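Particle-associated glycoside hydrolase (Acinetobacter phage Fri1, PDB 6C72) probably degrades the capsular polysaccharide of Acinetobacter baumannii as a tailspike depolymerase during entry of the phage into its host. Local coordinates at residues A[130-135]-A[150-155]. Sequence-based numbering, arbitrary orientation.
Sequences LPKGHI and TFDSFV. With ZN (zinc ion), chain O; ZN (zinc ion), chain D.
Lys132 and a zinc ion share one carboxylate oxygen, OD1 of Asp152: the lysine NZ comes within 3.3 Å of OD1 in a weak hydrogen bond that forms part of a salt bridge, although the metal lies just 4.0 Å from that same NZ. The site belongs to an early turn of the parallel beta-helix, the right-handed fold usual in phage tailspikes, where the corner at 130-135 meets the loop that follows strand 145-148. Both carboxylate oxygens reach the zinc, OD1 at 2.3 Å and OD2 at 2.6 Å, an uneven bidentate grip. OD1 also takes the backbone N-H of Ser153, which arrives on its anti side, 34° out of the carboxylate plane. Glu100, which shares a zinc site with Asp152 in this protein, has its side chain about 4 Å from that of the lysine at the nearest atoms.

Farther back along its chain, Lys132 crosses Thr150 at about a right angle, its CG resting 3.6 Å from the threonine CG2. CD passes the carbonyl O of Phe151, and the bend at chi3 (-77°) then turns CE aside on the way to NZ. Within this loop, Phe151 packs on Asn144 and Ser153 on Leu122 of a neighbouring subunit, so the loop also lies at the trimer interface. His134, one residue past Gly133, binds a separate zinc through NE2, alongside three waters, while its ND1 pairs with His182. Back at the corner, the Thr150 hydroxyl donates to the carbonyl O of Leu130, OG1 to O 2.8 Å, in the carbonyl plane.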
loop_
_atom_site.group_PDB
_atom_site.type_symbol
_atom_site.label_atom_id
_atom_site.label_comp_id
_atom_site.label_asym_id
_atom_site.label_seq_id
_atom_site.Cartn_x
_atom_site.Cartn_y
_atom_site.Cartn_z
ATOM N N LEU A 130 10.423 26.329 -21.317
ATOM C CA LEU A 130 10.816 26.238 -22.712
ATOM C C LEU A 130 9.628 26.570 -23.600
ATOM O O LEU A 130 8.487 26.296 -23.233
ATOM C CB LEU A 130 11.324 24.842 -23.073
ATOM C CG LEU A 130 12.537 24.384 -22.279
ATOM C CD1 LEU A 130 13.003 23.009 -22.725
ATOM C CD2 LEU A 130 13.656 25.422 -22.382
ATOM N N PRO A 131 9.836 27.183 -24.753
ATOM C CA PRO A 131 8.728 27.431 -25.678
ATOM C C PRO A 131 8.443 26.174 -26.493
ATOM O O PRO A 131 9.110 25.160 -26.373
ATOM C CB PRO A 131 9.272 28.553 -26.566
ATOM C CG PRO A 131 10.725 28.219 -26.663
ATOM C CD PRO A 131 11.116 27.671 -25.296
ATOM N N LYS A 132 7.461 26.274 -27.369
ATOM C CA LYS A 132 7.275 25.236 -28.368
ATOM C C LYS A 132 8.442 25.256 -29.358
ATOM O O LYS A 132 9.166 26.244 -29.486
ATOM C CB LYS A 132 5.953 25.439 -29.110
ATOM C CG LYS A 132 4.724 25.272 -28.226
ATOM C CD LYS A 132 3.468 25.192 -29.046
ATOM C CE LYS A 132 3.063 26.557 -29.539
ATOM N NZ LYS A 132 1.951 26.406 -30.493
ATOM N N GLY A 133 8.631 24.135 -30.036
ATOM C CA GLY A 133 9.644 24.000 -31.062
ATOM C C GLY A 133 10.621 22.883 -30.742
ATOM O O GLY A 133 10.588 22.273 -29.672
ATOM N N HIS A 134 11.491 22.618 -31.718
ATOM C CA HIS A 134 12.597 21.686 -31.534
ATOM C C HIS A 134 13.791 22.456 -30.994
ATOM O O HIS A 134 14.131 23.527 -31.507
ATOM C CB HIS A 134 12.953 20.976 -32.838
ATOM C CG HIS A 134 11.921 19.982 -33.281
ATOM N ND1 HIS A 134 12.058 18.625 -33.088
ATOM C CD2 HIS A 134 10.711 20.155 -33.870
ATOM C CE1 HIS A 134 10.995 18.003 -33.566
ATOM N NE2 HIS A 134 10.158 18.910 -34.038
ATOM N N ILE A 135 14.391 21.932 -29.931
ATOM C CA ILE A 135 15.492 22.581 -29.235
ATOM C C ILE A 135 16.626 21.574 -29.119
ATOM O O ILE A 135 16.457 20.515 -28.500
ATOM C CB ILE A 135 15.064 23.079 -27.847
ATOM C CG1 ILE A 135 13.864 24.018 -27.976
ATOM C CG2 ILE A 135 16.214 23.786 -27.160
ATOM C CD1 ILE A 135 13.237 24.389 -26.660
ATOM N N THR A 150 6.053 23.360 -23.313
ATOM C CA THR A 150 4.764 23.943 -23.660
ATOM C C THR A 150 3.990 22.932 -24.493
ATOM O O THR A 150 4.455 22.519 -25.557
ATOM C CB THR A 150 4.943 25.249 -24.448
ATOM O OG1 THR A 150 5.707 26.196 -23.682
ATOM C CG2 THR A 150 3.589 25.866 -24.829
ATOM N N PHE A 151 2.813 22.538 -24.016
ATOM C CA PHE A 151 1.948 21.687 -24.825
ATOM C C PHE A 151 1.565 22.408 -26.122
ATOM O O PHE A 151 1.394 23.633 -26.155
ATOM C CB PHE A 151 0.679 21.296 -24.051
ATOM C CG PHE A 151 0.928 20.353 -22.889
ATOM C CD1 PHE A 151 1.305 19.042 -23.109
ATOM C CD2 PHE A 151 0.776 20.788 -21.578
ATOM C CE1 PHE A 151 1.537 18.186 -22.042
ATOM C CE2 PHE A 151 1.017 19.948 -20.509
ATOM C CZ PHE A 151 1.392 18.640 -20.736
ATOM N N ASP A 152 1.442 21.637 -27.199
ATOM C CA ASP A 152 0.895 22.204 -28.410
ATOM C C ASP A 152 -0.587 22.498 -28.191
ATOM O O ASP A 152 -1.193 22.083 -27.199
ATOM C CB ASP A 152 1.134 21.274 -29.604
ATOM C CG ASP A 152 1.262 22.047 -30.929
ATOM O OD1 ASP A 152 0.987 23.269 -30.945
ATOM O OD2 ASP A 152 1.673 21.453 -31.949
ATOM N N SER A 153 -1.162 23.256 -29.116
ATOM C CA SER A 153 -2.547 23.673 -28.960
ATOM C C SER A 153 -3.485 22.468 -28.953
ATOM O O SER A 153 -3.260 21.474 -29.645
ATOM C CB SER A 153 -2.919 24.627 -30.083
ATOM O OG SER A 153 -2.862 23.945 -31.317
ATOM N N PHE A 154 -4.512 22.540 -28.114
ATOM C CA PHE A 154 -5.550 21.520 -28.046
ATOM C C PHE A 154 -6.878 22.146 -28.445
ATOM O O PHE A 154 -7.334 23.099 -27.806
ATOM C CB PHE A 154 -5.641 20.910 -26.648
ATOM C CG PHE A 154 -6.685 19.848 -26.528
ATOM C CD1 PHE A 154 -6.412 18.544 -26.914
ATOM C CD2 PHE A 154 -7.941 20.148 -26.021
ATOM C CE1 PHE A 154 -7.373 17.553 -26.816
ATOM C CE2 PHE A 154 -8.908 19.171 -25.911
ATOM C CZ PHE A 154 -8.628 17.866 -26.315
ATOM N N VAL A 155 -7.490 21.614 -29.498
ATOM C CA VAL A 155 -8.796 22.057 -29.971
ATOM C C VAL A 155 -9.705 20.831 -30.027
ATOM O O VAL A 155 -9.490 19.928 -30.842
ATOM C CB VAL A 155 -8.711 22.750 -31.344
ATOM C CG1 VAL A 155 -10.113 23.134 -31.860
ATOM C CG2 VAL A 155 -7.805 23.976 -31.268
HETATM ZN ZN ZN O . 1.207 23.666 -33.240
HETATM ZN ZN ZN D . 8.414 18.646 -34.963
HETATM O O HOH W 1 8.198 18.552 -37.104
HETATM O O HOH W 2 7.891 16.225 -34.524
HETATM O O HOH W 3 7.323 20.289 -34.669
#